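Local coordinates for protein 2-polyprenyl-6-methoxyphenol hydroxylase-like FAD-dependent oxidoreductase (PDB 6UI5) that binds flavin-adenine dinucleotide in a Rossmann-type domain and belongs to a family of FAD-dependent oxidoreductases, at residues A48-L51 with E52-Q56; G58-A61 with G62-G66; I160-Q164 with A165-Y169; K310-A313 with E314-W318. All blocks are in the same frame, centred on the assembly; numbering follows the deposited sequence.

Interaction 1: residues A48-L51 with E52-Q56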
ATOM      1  N   ALA A  48     -10.336  19.516   6.502  1.00 51.91           N
ATOM      2  CA  ALA A  48     -10.877  20.360   5.429  1.00 45.60           C
ATOM      3  C   ALA A  48     -12.262  19.906   4.973  1.00 47.66           C
ATOM      4  O   ALA A  48     -13.127  20.738   4.680  1.00 46.79           O
ATOM      5  CB  ALA A  48      -9.920  20.389   4.251  1.00 41.42           C
ATOM      6  N   GLY A  49     -12.501  18.595   4.920  1.00 41.11           N
ATOM      7  CA  GLY A  49     -13.815  18.124   4.503  1.00 37.82           C
ATOM      8  C   GLY A  49     -14.906  18.466   5.503  1.00 51.04           C
ATOM      9  O   GLY A  49     -16.046  18.769   5.119  1.00 39.06           O
ATOM     10  N   THR A  50     -14.572  18.408   6.807  1.00 51.48           N
ATOM     11  CA  THR A  50     -15.523  18.779   7.842  1.00 46.58           C
ATOM     12  C   THR A  50     -15.790  20.269   7.808  1.00 44.01           C
ATOM     13  O   THR A  50     -16.932  20.709   7.995  1.00 54.48           O
ATOM     14  CB  THR A  50     -14.989  18.368   9.213  1.00 52.95           C
ATOM     15  OG1 THR A  50     -14.807  16.951   9.243  1.00 57.82           O
ATOM     16  CG2 THR A  50     -15.950  18.799  10.303  1.00 41.44           C
ATOM     17  N   LEU A  51     -14.750  21.064   7.563  1.00 41.94           N
ATOM     18  CA  LEU A  51     -14.956  22.501   7.404  1.00 51.08           C
ATOM     19  C   LEU A  51     -15.931  22.818   6.265  1.00 54.08           C
ATOM     20  O   LEU A  51     -16.869  23.598   6.466  1.00 53.79           O
ATOM     21  CB  LEU A  51     -13.618  23.203   7.211  1.00 50.63           C
ATOM     22  CG  LEU A  51     -12.904  23.404   8.554  1.00 56.15           C
ATOM     23  CD1 LEU A  51     -11.393  23.697   8.392  1.00 57.34           C
ATOM     24  CD2 LEU A  51     -13.608  24.492   9.333  1.00 50.06           C
ATOM     25  N   GLU A  52     -15.760  22.206   5.071  1.00 52.75           N
ATOM     26  CA  GLU A  52     -16.677  22.515   3.955  1.00 50.33           C
ATOM     27  C   GLU A  52     -18.125  22.181   4.312  1.00 44.81           C
ATOM     28  O   GLU A  52     -19.033  22.976   4.054  1.00 42.67           O
ATOM     29  CB  GLU A  52     -16.292  21.795   2.636  1.00 50.10           C
ATOM     30  CG  GLU A  52     -14.795  21.604   2.309  1.00 59.50           C
ATOM     31  CD  GLU A  52     -14.516  20.812   0.977  1.00 71.28           C
ATOM     32  OE1 GLU A  52     -13.618  21.262   0.226  1.00 76.45           O
ATOM     33  OE2 GLU A  52     -15.179  19.772   0.673  1.00 58.44           O
ATOM     34  N   MET A  53     -18.358  21.009   4.920  1.00 42.71           N
ATOM     35  CA  MET A  53     -19.720  20.637   5.303  1.00 47.91           C
ATOM     36  C   MET A  53     -20.312  21.584   6.335  1.00 49.45           C
ATOM     37  O   MET A  53     -21.529  21.794   6.345  1.00 44.85           O
ATOM     38  CB  MET A  53     -19.754  19.222   5.866  1.00 50.49           C
ATOM     39  CG  MET A  53     -19.532  18.178   4.822  1.00 52.63           C
ATOM     40  SD  MET A  53     -19.774  16.566   5.530  1.00 59.11           S
ATOM     41  CE  MET A  53     -18.080  16.163   6.009  1.00 44.04           C
ATOM     42  N   LEU A  54     -19.483  22.133   7.232  1.00 48.35           N
ATOM     43  CA  LEU A  54     -20.003  23.115   8.179  1.00 57.05           C
ATOM     44  C   LEU A  54     -20.175  24.474   7.517  1.00 62.19           C
ATOM     45  O   LEU A  54     -21.066  25.239   7.907  1.00 55.33           O
ATOM     46  CB  LEU A  54     -19.091  23.242   9.405  1.00 50.44           C
ATOM     47  CG  LEU A  54     -18.849  22.072  10.361  1.00 49.52           C
ATOM     48  CD1 LEU A  54     -17.693  22.376  11.331  1.00 49.52           C
ATOM     49  CD2 LEU A  54     -20.076  21.815  11.172  1.00 41.29           C
ATOM     50  N   ASP A  55     -19.342  24.780   6.514  1.00 69.00           N
ATOM     51  CA  ASP A  55     -19.492  26.033   5.774  1.00 63.43           C
ATOM     52  C   ASP A  55     -20.835  26.090   5.061  1.00 58.09           C
ATOM     53  O   ASP A  55     -21.472  27.143   4.996  1.00 65.21           O
ATOM     54  CB  ASP A  55     -18.356  26.189   4.773  1.00 64.61           C
ATOM     55  CG  ASP A  55     -17.385  27.259   5.165  1.00 76.11           C
ATOM     56  OD1 ASP A  55     -17.756  28.127   5.991  1.00 86.48           O
ATOM     57  OD2 ASP A  55     -16.256  27.244   4.632  1.00 79.97           O
ATOM     58  N   GLN A  56     -21.288  24.953   4.539  1.00 50.45           N
ATOM     59  CA  GLN A  56     -22.588  24.858   3.891  1.00 42.38           C
ATOM     60  C   GLN A  56     -23.740  25.292   4.786  1.00 52.53           C
ATOM     61  O   GLN A  56     -24.860  25.462   4.281  1.00 52.53           O
ATOM     62  CB  GLN A  56     -22.784  23.410   3.409  1.00 47.09           C
ATOM     63  CG  GLN A  56     -21.975  23.120   2.132  1.00 48.72           C
ATOM     64  CD  GLN A  56     -22.016  21.680   1.724  1.00 51.19           C
ATOM     65  OE1 GLN A  56     -21.180  21.259   0.920  1.00 47.75           O
ATOM     66  NE2 GLN A  56     -22.977  20.889   2.287  1.00 42.53           N
TER
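Ala48 and Glu52, Gly49 and Met53, Thr50 and Leu54, and Leu51 and Asp55 are joined in turn by backbone hydrogen bonds of the i to i+4 kind. Of these four, Asp55 N to Leu51 O is the shortest at 2.7 Å, while Met53 N to Gly49 O is the straightest, with an N-H...O angle of 167°. The bond from Glu52 N to Ala48 O measures 3.0 Å.

Contacts of side-chain carbons with carbonyl oxygens form a second group. The first torsion of Glu52 (chi1 -36°) keeps CG beside its own backbone N and brings it to 3.0 Å from Ala48 O. From there the chain runs extended to a buried carboxylate whose two oxygens each have a salt-bridge partner, OE2 with Arg406 and OE1 with Arg89. Met53 instead turns back at its thioether: the bend at chi3 (-93°) sets the methyl CE 3.4 Å from Gly49 O, over a residue with no side chain of its own.

Apolar contact between side chains is slight. Thr50 and Leu54 lie side by side and point the same way, with Thr50 CG2 4.1 Å from Leu54 CD1.

At the start of the helix, Asn47 OD1 accepts a hydrogen bond from Thr50 N, and the Thr50 side chain lies about 7 Å from the bound FAD. Successive i to i+4 bonds, with helical backbone angles from Ala48 to Asp55, are the signature of a short alpha helix, here the buried helix 48-55 of the FAD-binding domain.

Interaction 2: residues G58-A61 with G62-G66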
ATOM      1  N   GLY A  58     -23.179  27.823   7.394  1.00 53.77           N
ATOM      2  CA  GLY A  58     -22.760  29.007   8.121  1.00 60.10           C
ATOM      3  C   GLY A  58     -22.141  28.747   9.479  1.00 64.30           C
ATOM      4  O   GLY A  58     -21.980  29.689  10.259  1.00 61.74           O
ATOM      5  N   LEU A  59     -21.786  27.504   9.784  1.00 59.48           N
ATOM      6  CA  LEU A  59     -21.261  27.144  11.091  1.00 58.29           C
ATOM      7  C   LEU A  59     -19.743  27.170  11.170  1.00 67.79           C
ATOM      8  O   LEU A  59     -19.202  26.975  12.257  1.00 87.67           O
ATOM      9  CB  LEU A  59     -21.758  25.754  11.485  1.00 59.92           C
ATOM     10  CG  LEU A  59     -23.275  25.598  11.430  1.00 63.97           C
ATOM     11  CD1 LEU A  59     -23.660  24.136  11.331  1.00 54.88           C
ATOM     12  CD2 LEU A  59     -23.900  26.226  12.665  1.00 69.28           C
ATOM     13  N   ALA A  60     -19.036  27.418  10.074  1.00 65.97           N
ATOM     14  CA  ALA A  60     -17.577  27.311  10.098  1.00 64.07           C
ATOM     15  C   ALA A  60     -16.922  28.633  10.492  1.00 65.61           C
ATOM     16  O   ALA A  60     -16.143  28.680  11.447  1.00 74.88           O
ATOM     17  CB  ALA A  60     -17.041  26.825   8.733  1.00 47.65           C
ATOM     18  N   ALA A  61     -17.189  29.702   9.739  1.00 64.49           N
ATOM     19  CA  ALA A  61     -16.706  31.007  10.140  1.00 57.67           C
ATOM     20  C   ALA A  61     -17.119  31.251  11.584  1.00 68.32           C
ATOM     21  O   ALA A  61     -18.268  30.990  11.979  1.00 72.15           O
ATOM     22  CB  ALA A  61     -17.256  32.110   9.234  1.00 50.72           C
ATOM     23  N   GLY A  62     -16.162  31.707  12.373  1.00 55.61           N
ATOM     24  CA  GLY A  62     -16.439  31.974  13.770  1.00 66.33           C
ATOM     25  C   GLY A  62     -15.718  30.939  14.593  1.00 65.62           C
ATOM     26  O   GLY A  62     -14.978  31.263  15.522  1.00 75.21           O
ATOM     27  N   LEU A  63     -15.907  29.678  14.215  1.00 60.10           N
ATOM     28  CA  LEU A  63     -15.013  28.634  14.686  1.00 50.05           C
ATOM     29  C   LEU A  63     -13.599  28.816  14.142  1.00 62.81           C
ATOM     30  O   LEU A  63     -12.635  28.369  14.774  1.00 54.24           O
ATOM     31  CB  LEU A  63     -15.554  27.274  14.283  1.00 46.69           C
ATOM     32  CG  LEU A  63     -16.803  26.698  14.951  1.00 56.72           C
ATOM     33  CD1 LEU A  63     -17.091  25.384  14.257  1.00 52.72           C
ATOM     34  CD2 LEU A  63     -16.591  26.448  16.440  1.00 54.66           C
ATOM     35  N   ARG A  64     -13.449  29.454  12.971  1.00 72.57           N
ATOM     36  CA  ARG A  64     -12.129  29.540  12.351  1.00 68.29           C
ATOM     37  C   ARG A  64     -11.275  30.654  12.967  1.00 74.68           C
ATOM     38  O   ARG A  64     -10.078  30.455  13.206  1.00 74.88           O
ATOM     39  CB  ARG A  64     -12.271  29.729  10.831  1.00 63.46           C
ATOM     40  CG  ARG A  64     -12.363  28.419  10.036  1.00 75.26           C
ATOM     41  CD  ARG A  64     -12.088  28.574   8.488  1.00 81.62           C
ATOM     42  NE  ARG A  64     -13.192  29.247   7.808  1.00 75.53           N
ATOM     43  CZ  ARG A  64     -14.053  28.656   6.993  1.00 63.71           C
ATOM     44  NH1 ARG A  64     -13.919  27.374   6.689  1.00 63.78           N
ATOM     45  NH2 ARG A  64     -15.045  29.367   6.472  1.00 75.85           N
ATOM     46  N   GLU A  65     -11.861  31.822  13.244  1.00 75.96           N
ATOM     47  CA  GLU A  65     -11.062  32.967  13.669  1.00 83.08           C
ATOM     48  C   GLU A  65     -10.329  32.661  14.962  1.00 86.85           C
ATOM     49  O   GLU A  65     -10.890  32.069  15.887  1.00 86.42           O
ATOM     50  CB  GLU A  65     -11.936  34.211  13.863  1.00 94.96           C
ATOM     51  CG  GLU A  65     -11.263  35.366  14.642  1.00104.41           C
ATOM     52  CD  GLU A  65     -10.331  36.218  13.783  1.00115.32           C
ATOM     53  OE1 GLU A  65     -10.127  35.885  12.595  1.00127.40           O
ATOM     54  OE2 GLU A  65      -9.805  37.228  14.299  1.00116.61           O
ATOM     55  N   GLY A  66      -9.056  33.066  15.010  1.00 86.11           N
ATOM     56  CA  GLY A  66      -8.232  32.938  16.191  1.00 92.71           C
ATOM     57  C   GLY A  66      -7.579  31.587  16.390  1.00 96.81           C
ATOM     58  O   GLY A  66      -6.669  31.473  17.227  1.00 89.99           O
TER
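The guanidinium of Arg64 lies across the methyl of Ala60, which meets one face of the flat group toward its rim. The nearest pair there is Ala60 CB and Arg64 NH1, at 3.8 Å. A bend at chi3 (-72°) folds the arginine back over the turn, and salt bridges fix its end: NH1 to Glu90 and NH2 to Asp55, the latter on the preceding helix. With two carboxylates at two different nitrogens, rotation of the group is probably restricted.

The other tight part is made by Leu63. Its CB stands 3.2 Å from Ala60 O, while its CD1 reaches 3.3 Å from Leu59 O, so the leucine is laid against two successive carbonyls. Beyond them, Leu59 and Leu63 both pack on helix 97-110. This turn follows directly on a Schellman motif in which Gly58, with positive phi, is the C-prime residue ending helix 48-55. After it the chain forms no regular helix: Arg64 N to Ala60 O, at 3.2 Å, is a weak bond with an N-H...O angle of only 127°.

On the solvent side the contact thins out. The methyl of Ala61 stays at the margin, and the approach there is a loose one, Arg64 NH2 lying 3.9 Å from Ala61 N. Gly62 carries the chain round at a phi of 110°, and both exposed residues, Ala61 and Gly62, touch a crystal neighbour.

Interaction 3: residues I160-Q164 with A165-Y169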
ATOM      1  N   ILE A 160     -27.285   1.360  21.591  1.00 80.02           N
ATOM      2  CA  ILE A 160     -28.454   0.522  21.833  1.00 78.29           C
ATOM      3  C   ILE A 160     -29.260   0.366  20.546  1.00 78.35           C
ATOM      4  O   ILE A 160     -29.769  -0.721  20.243  1.00 78.88           O
ATOM      5  CB  ILE A 160     -29.316   1.101  22.974  1.00 87.08           C
ATOM      6  CG1 ILE A 160     -28.649   0.898  24.348  1.00 98.23           C
ATOM      7  CG2 ILE A 160     -30.709   0.475  22.960  1.00 86.19           C
ATOM      8  CD1 ILE A 160     -27.732   2.043  24.802  1.00101.78           C
ATOM      9  N   VAL A 161     -29.393   1.445  19.767  1.00 73.11           N
ATOM     10  CA  VAL A 161     -30.212   1.374  18.555  1.00 73.27           C
ATOM     11  C   VAL A 161     -29.667   0.318  17.609  1.00 72.83           C
ATOM     12  O   VAL A 161     -30.410  -0.513  17.073  1.00 75.44           O
ATOM     13  CB  VAL A 161     -30.306   2.742  17.854  1.00 70.00           C
ATOM     14  CG1 VAL A 161     -31.145   2.594  16.586  1.00 73.04           C
ATOM     15  CG2 VAL A 161     -30.937   3.805  18.759  1.00 59.46           C
ATOM     16  N   ARG A 162     -28.364   0.328  17.384  1.00 66.05           N
ATOM     17  CA  ARG A 162     -27.807  -0.674  16.497  1.00 69.40           C
ATOM     18  C   ARG A 162     -28.084  -2.088  17.006  1.00 75.99           C
ATOM     19  O   ARG A 162     -28.575  -2.957  16.272  1.00 77.77           O
ATOM     20  CB  ARG A 162     -26.320  -0.445  16.378  1.00 69.78           C
ATOM     21  CG  ARG A 162     -25.705  -1.610  15.766  1.00 71.38           C
ATOM     22  CD  ARG A 162     -24.312  -1.408  15.797  1.00 72.60           C
ATOM     23  NE  ARG A 162     -23.917  -1.391  17.173  1.00 91.02           N
ATOM     24  CZ  ARG A 162     -22.743  -0.885  17.473  1.00 91.57           C
ATOM     25  NH1 ARG A 162     -22.059  -0.304  16.479  1.00101.76           N
ATOM     26  NH2 ARG A 162     -22.259  -0.845  18.707  1.00 90.41           N
ATOM     27  N   LYS A 163     -27.734  -2.341  18.262  1.00 81.38           N
ATOM     28  CA  LYS A 163     -27.816  -3.700  18.783  1.00 78.17           C
ATOM     29  C   LYS A 163     -29.248  -4.225  18.752  1.00 70.46           C
ATOM     30  O   LYS A 163     -29.502  -5.330  18.256  1.00 75.20           O
ATOM     31  CB  LYS A 163     -27.228  -3.738  20.192  1.00 71.40           C
ATOM     32  CG  LYS A 163     -25.745  -3.350  20.268  1.00 72.65           C
ATOM     33  CD  LYS A 163     -25.316  -3.158  21.728  1.00 81.52           C
ATOM     34  CE  LYS A 163     -23.901  -2.593  21.853  1.00 81.65           C
ATOM     35  NZ  LYS A 163     -22.883  -3.458  21.204  1.00 77.47           N
ATOM     36  N   GLN A 164     -30.199  -3.431  19.225  1.00 60.29           N
ATOM     37  CA  GLN A 164     -31.585  -3.888  19.247  1.00 76.20           C
ATOM     38  C   GLN A 164     -32.159  -4.095  17.843  1.00 80.41           C
ATOM     39  O   GLN A 164     -32.993  -4.991  17.651  1.00 86.13           O
ATOM     40  CB  GLN A 164     -32.434  -2.897  20.035  1.00 78.88           C
ATOM     41  CG  GLN A 164     -33.691  -3.491  20.615  1.00 88.61           C
ATOM     42  CD  GLN A 164     -34.372  -2.525  21.555  1.00 93.58           C
ATOM     43  OE1 GLN A 164     -35.350  -1.864  21.189  1.00 97.89           O
ATOM     44  NE2 GLN A 164     -33.843  -2.414  22.768  1.00 87.76           N
ATOM     45  N   ALA A 165     -31.741  -3.282  16.855  1.00 65.12           N
ATOM     46  CA  ALA A 165     -32.094  -3.532  15.460  1.00 58.66           C
ATOM     47  C   ALA A 165     -31.370  -4.744  14.892  1.00 65.51           C
ATOM     48  O   ALA A 165     -31.630  -5.124  13.743  1.00 63.83           O
ATOM     49  CB  ALA A 165     -31.780  -2.304  14.587  1.00 50.13           C
ATOM     50  N   GLY A 166     -30.453  -5.336  15.647  1.00 63.69           N
ATOM     51  CA  GLY A 166     -29.787  -6.545  15.190  1.00 70.23           C
ATOM     52  C   GLY A 166     -28.916  -6.414  13.956  1.00 73.18           C
ATOM     53  O   GLY A 166     -28.901  -7.328  13.117  1.00 76.30           O
ATOM     54  N   ILE A 167     -28.178  -5.311  13.816  1.00 72.16           N
ATOM     55  CA  ILE A 167     -27.217  -5.175  12.724  1.00 76.46           C
ATOM     56  C   ILE A 167     -25.826  -5.530  13.237  1.00 70.82           C
ATOM     57  O   ILE A 167     -25.377  -5.028  14.271  1.00 78.66           O
ATOM     58  CB  ILE A 167     -27.246  -3.769  12.084  1.00 76.98           C
ATOM     59  CG1 ILE A 167     -26.658  -2.738  12.985  1.00 78.94           C
ATOM     60  CG2 ILE A 167     -28.658  -3.276  11.784  1.00 71.08           C
ATOM     61  CD1 ILE A 167     -26.882  -1.398  12.509  1.00 86.71           C
ATOM     62  N   ASP A 168     -25.152  -6.410  12.518  1.00 76.14           N
ATOM     63  CA  ASP A 168     -23.855  -6.899  12.958  1.00 82.92           C
ATOM     64  C   ASP A 168     -22.793  -5.812  12.779  1.00 76.19           C
ATOM     65  O   ASP A 168     -22.836  -5.031  11.822  1.00 81.31           O
ATOM     66  CB  ASP A 168     -23.511  -8.175  12.181  1.00 95.34           C
ATOM     67  CG  ASP A 168     -24.531  -9.308  12.416  1.00112.87           C
ATOM     68  OD1 ASP A 168     -25.605  -9.299  11.772  1.00118.85           O
ATOM     69  OD2 ASP A 168     -24.250 -10.216  13.232  1.00122.21           O
ATOM     70  N   TYR A 169     -21.842  -5.754  13.724  1.00 67.00           N
ATOM     71  CA  TYR A 169     -20.815  -4.703  13.826  1.00 63.30           C
ATOM     72  C   TYR A 169     -19.469  -5.316  13.451  1.00 69.55           C
ATOM     73  O   TYR A 169     -18.796  -5.933  14.285  1.00 72.78           O
ATOM     74  CB  TYR A 169     -20.795  -4.131  15.241  1.00 59.40           C
ATOM     75  CG  TYR A 169     -20.226  -2.730  15.454  1.00 58.49           C
ATOM     76  CD1 TYR A 169     -20.203  -1.766  14.420  1.00 65.24           C
ATOM     77  CD2 TYR A 169     -19.787  -2.353  16.722  1.00 48.20           C
ATOM     78  CE1 TYR A 169     -19.719  -0.460  14.661  1.00 72.16           C
ATOM     79  CE2 TYR A 169     -19.309  -1.072  16.994  1.00 48.56           C
ATOM     80  CZ  TYR A 169     -19.269  -0.142  15.984  1.00 70.53           C
ATOM     81  OH  TYR A 169     -18.796   1.073  16.358  1.00 68.23           O
TER
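At Gly166 the backbone takes a positive phi (64°) and closes the helix with two bonds into its last turn, Gly166 N to Lys163 O at 2.8 Å and a longer, weak one from Ile167 N to Arg162 O at 3.4 Å. This is a Schellman motif, and it turns the chain from helix 160-164 of the FAD-binding domain toward strand 169-170. The donor of the shorter bond sits well above the carbonyl plane of Lys163. The regular helical bond before it joins Ala165 N to Val161 O over 3.1 Å.

Among the side chains, Arg162 spans the turn. Its CG is anti to the backbone N (chi1 166°), and a bend at chi3 then swings the guanidinium over one face of the Tyr169 ring. The two make a cation-pi pair, with Arg162 CZ 18° off the ring normal; the flat groups are inclined to each other rather than stacked. NH1 is modelled too close to the ring, so the exact separation is doubtful. Ile167 crosses the arginine chain at about a right angle, though their carbons are modelled too close for the fit to be trusted, and it also packs on Ile281 of strand 279-281.

The helix itself reaches the cofactor, since Ile160 touches the bound FAD. At its other end the exposed Gln164 is anchored by its amide oxygen, which accepts a hydrogen bond from Phe124 N, while the methyl CB of Ala165 lies 3.4 Å from Val161 O.

Interaction 4: residues K310-A313 with E314-W318. Unlike the reference sequence in segment 314-318: Glu314 (reference Asp).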
ATOM      1  N   LYS A 310     -32.280  13.588   2.716  1.00 41.71           N
ATOM      2  CA  LYS A 310     -32.976  12.402   2.229  1.00 46.41           C
ATOM      3  C   LYS A 310     -34.194  12.082   3.089  1.00 63.56           C
ATOM      4  O   LYS A 310     -35.305  11.932   2.562  1.00 65.48           O
ATOM      5  CB  LYS A 310     -32.023  11.227   2.155  1.00 46.95           C
ATOM      6  CG  LYS A 310     -30.765  11.628   1.443  1.00 48.03           C
ATOM      7  CD  LYS A 310     -30.039  10.454   0.892  1.00 39.77           C
ATOM      8  CE  LYS A 310     -28.695  10.916   0.453  1.00 45.23           C
ATOM      9  NZ  LYS A 310     -27.808   9.769   0.170  1.00 47.68           N
ATOM     10  N   ILE A 311     -34.021  12.001   4.419  1.00 55.54           N
ATOM     11  CA  ILE A 311     -35.184  11.840   5.286  1.00 45.98           C
ATOM     12  C   ILE A 311     -36.158  12.990   5.076  1.00 52.01           C
ATOM     13  O   ILE A 311     -37.377  12.785   4.964  1.00 56.41           O
ATOM     14  CB  ILE A 311     -34.780  11.738   6.773  1.00 44.12           C
ATOM     15  CG1 ILE A 311     -34.422  10.321   7.168  1.00 40.53           C
ATOM     16  CG2 ILE A 311     -35.963  12.147   7.634  1.00 41.84           C
ATOM     17  CD1 ILE A 311     -33.997  10.218   8.588  1.00 51.43           C
ATOM     18  N   ALA A 312     -35.644  14.226   5.027  1.00 48.61           N
ATOM     19  CA  ALA A 312     -36.559  15.358   4.861  1.00 51.90           C
ATOM     20  C   ALA A 312     -37.347  15.235   3.562  1.00 63.27           C
ATOM     21  O   ALA A 312     -38.564  15.469   3.537  1.00 60.13           O
ATOM     22  CB  ALA A 312     -35.804  16.685   4.901  1.00 46.38           C
ATOM     23  N   ALA A 313     -36.671  14.831   2.482  1.00 59.12           N
ATOM     24  CA  ALA A 313     -37.359  14.608   1.216  1.00 66.06           C
ATOM     25  C   ALA A 313     -38.452  13.558   1.357  1.00 67.68           C
ATOM     26  O   ALA A 313     -39.558  13.729   0.829  1.00 72.82           O
ATOM     27  CB  ALA A 313     -36.362  14.188   0.132  1.00 64.72           C
ATOM     28  N   GLU A 314     -38.163  12.457   2.047  1.00 66.87           N
ATOM     29  CA  GLU A 314     -39.189  11.438   2.220  1.00 75.63           C
ATOM     30  C   GLU A 314     -40.364  11.978   3.015  1.00 75.29           C
ATOM     31  O   GLU A 314     -41.525  11.760   2.649  1.00 66.44           O
ATOM     32  CB  GLU A 314     -38.617  10.206   2.902  1.00 84.79           C
ATOM     33  CG  GLU A 314     -39.680   9.172   3.178  1.00 95.43           C
ATOM     34  CD  GLU A 314     -40.067   8.389   1.949  1.00100.38           C
ATOM     35  OE1 GLU A 314     -41.223   7.900   1.906  1.00100.11           O
ATOM     36  OE2 GLU A 314     -39.213   8.266   1.036  1.00101.23           O
ATOM     37  N   VAL A 315     -40.085  12.700   4.098  1.00 81.14           N
ATOM     38  CA  VAL A 315     -41.162  13.351   4.838  1.00 82.31           C
ATOM     39  C   VAL A 315     -41.983  14.222   3.895  1.00 76.16           C
ATOM     40  O   VAL A 315     -43.221  14.136   3.838  1.00 68.35           O
ATOM     41  CB  VAL A 315     -40.589  14.165   6.013  1.00 71.07           C
ATOM     42  CG1 VAL A 315     -41.695  14.866   6.738  1.00 56.32           C
ATOM     43  CG2 VAL A 315     -39.785  13.261   6.956  1.00 68.37           C
ATOM     44  N   HIS A 316     -41.302  15.054   3.113  1.00 71.82           N
ATOM     45  CA  HIS A 316     -42.067  15.962   2.273  1.00 76.88           C
ATOM     46  C   HIS A 316     -42.705  15.256   1.084  1.00 75.92           C
ATOM     47  O   HIS A 316     -43.488  15.880   0.370  1.00 83.11           O
ATOM     48  CB  HIS A 316     -41.182  17.128   1.823  1.00 78.09           C
ATOM     49  CG  HIS A 316     -40.673  17.965   2.959  1.00 79.72           C
ATOM     50  ND1 HIS A 316     -41.489  18.419   3.975  1.00 76.17           N
ATOM     51  CD2 HIS A 316     -39.428  18.411   3.251  1.00 85.71           C
ATOM     52  CE1 HIS A 316     -40.771  19.117   4.837  1.00 77.85           C
ATOM     53  NE2 HIS A 316     -39.517  19.126   4.424  1.00 79.53           N
ATOM     54  N   GLY A 317     -42.420  13.974   0.870  1.00 70.99           N
ATOM     55  CA  GLY A 317     -43.134  13.199  -0.120  1.00 72.38           C
ATOM     56  C   GLY A 317     -42.593  13.278  -1.533  1.00 81.43           C
ATOM     57  O   GLY A 317     -43.176  12.668  -2.442  1.00 78.32           O
ATOM     58  N   TRP A 318     -41.497  13.992  -1.756  1.00 84.19           N
ATOM     59  CA  TRP A 318     -40.953  14.093  -3.095  1.00 77.59           C
ATOM     60  C   TRP A 318     -39.710  13.249  -3.303  1.00 76.15           C
ATOM     61  O   TRP A 318     -39.203  13.195  -4.426  1.00 76.82           O
ATOM     62  CB  TRP A 318     -40.659  15.556  -3.444  1.00 70.42           C
ATOM     63  CG  TRP A 318     -39.654  16.302  -2.619  1.00 65.11           C
ATOM     64  CD1 TRP A 318     -39.917  17.283  -1.695  1.00 72.94           C
ATOM     65  CD2 TRP A 318     -38.224  16.193  -2.687  1.00 57.12           C
ATOM     66  NE1 TRP A 318     -38.740  17.767  -1.166  1.00 66.92           N
ATOM     67  CE2 TRP A 318     -37.688  17.115  -1.760  1.00 59.44           C
ATOM     68  CE3 TRP A 318     -37.349  15.390  -3.415  1.00 58.01           C
ATOM     69  CZ2 TRP A 318     -36.316  17.269  -1.569  1.00 50.34           C
ATOM     70  CZ3 TRP A 318     -35.978  15.528  -3.202  1.00 54.10           C
ATOM     71  CH2 TRP A 318     -35.479  16.464  -2.291  1.00 48.05           C
TER
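Ala313 O is gripped by two backbone amides, Gly317 N at 2.9 Å and Trp318 N at 3.2 Å. Both bonds are weak, the first with an N-H...O angle of 121°, so the oxygen is shared between two poorly aligned amides rather than held by one straight bond. One turn earlier the pattern is regular: Val315 N to Ile311 O measures 2.8 Å and is almost straight at 174°, and the amides of Glu314 and His316 make good bonds to Lys310 O and Ala312 O.

The side chain of Trp318 returns to the same alanine. With CG between its own backbone N and carbonyl carbon (chi1 62°), the indole folds back so that one face lies over the Ala313 methyl. The result is a CH-pi contact: Ala313 CB approaches the six-membered ring close to its normal and lies 3.4 Å from Trp318 CH2. The indole also forms a cation-pi pair with Arg450.

His316 leans against the preceding turn, its CD2 3.1 Å from Ala312 O, and its NE2 is hydrogen-bonded to Arg24 O. On another side of the helix Ile311 CG2 and Val315 CG2 meet at 4.0 Å, where Ile311 also packs on Tyr150 and Val152 of strand 150-153.

Gly317 is the first residue to leave helical geometry, at positive phi. Its N bonds to Glu314 O, at 3.0 Å, as well as to Ala313 O; the bond to Glu314 O and the weak one from Trp318 N to Ala313 O are the pair that defines a Schellman motif, terminating the long helix 295-316.

How the interactions relate
Each interaction is local, so none closes a long loop; along the chain the four follow in series without nesting or crossing. Interactions 1 and 2 are neighbours, their centres 10 Å apart: helix 48-55 runs into the turn of 58-66, which links that helix to helix 97-110, and Leu51 CD2 packs 3.9 Å from Arg64 NH1. Interactions 3 and 4 touch neither this pair nor each other. Interaction 3 joins helix 160-164, at the FAD, to strand 169-170 on the far side of the chain's centre from interaction 2, and interaction 4 ends helix 295-316 against strand 150-153 of the parallel sheet. All four belong to the FAD-binding part of the chain.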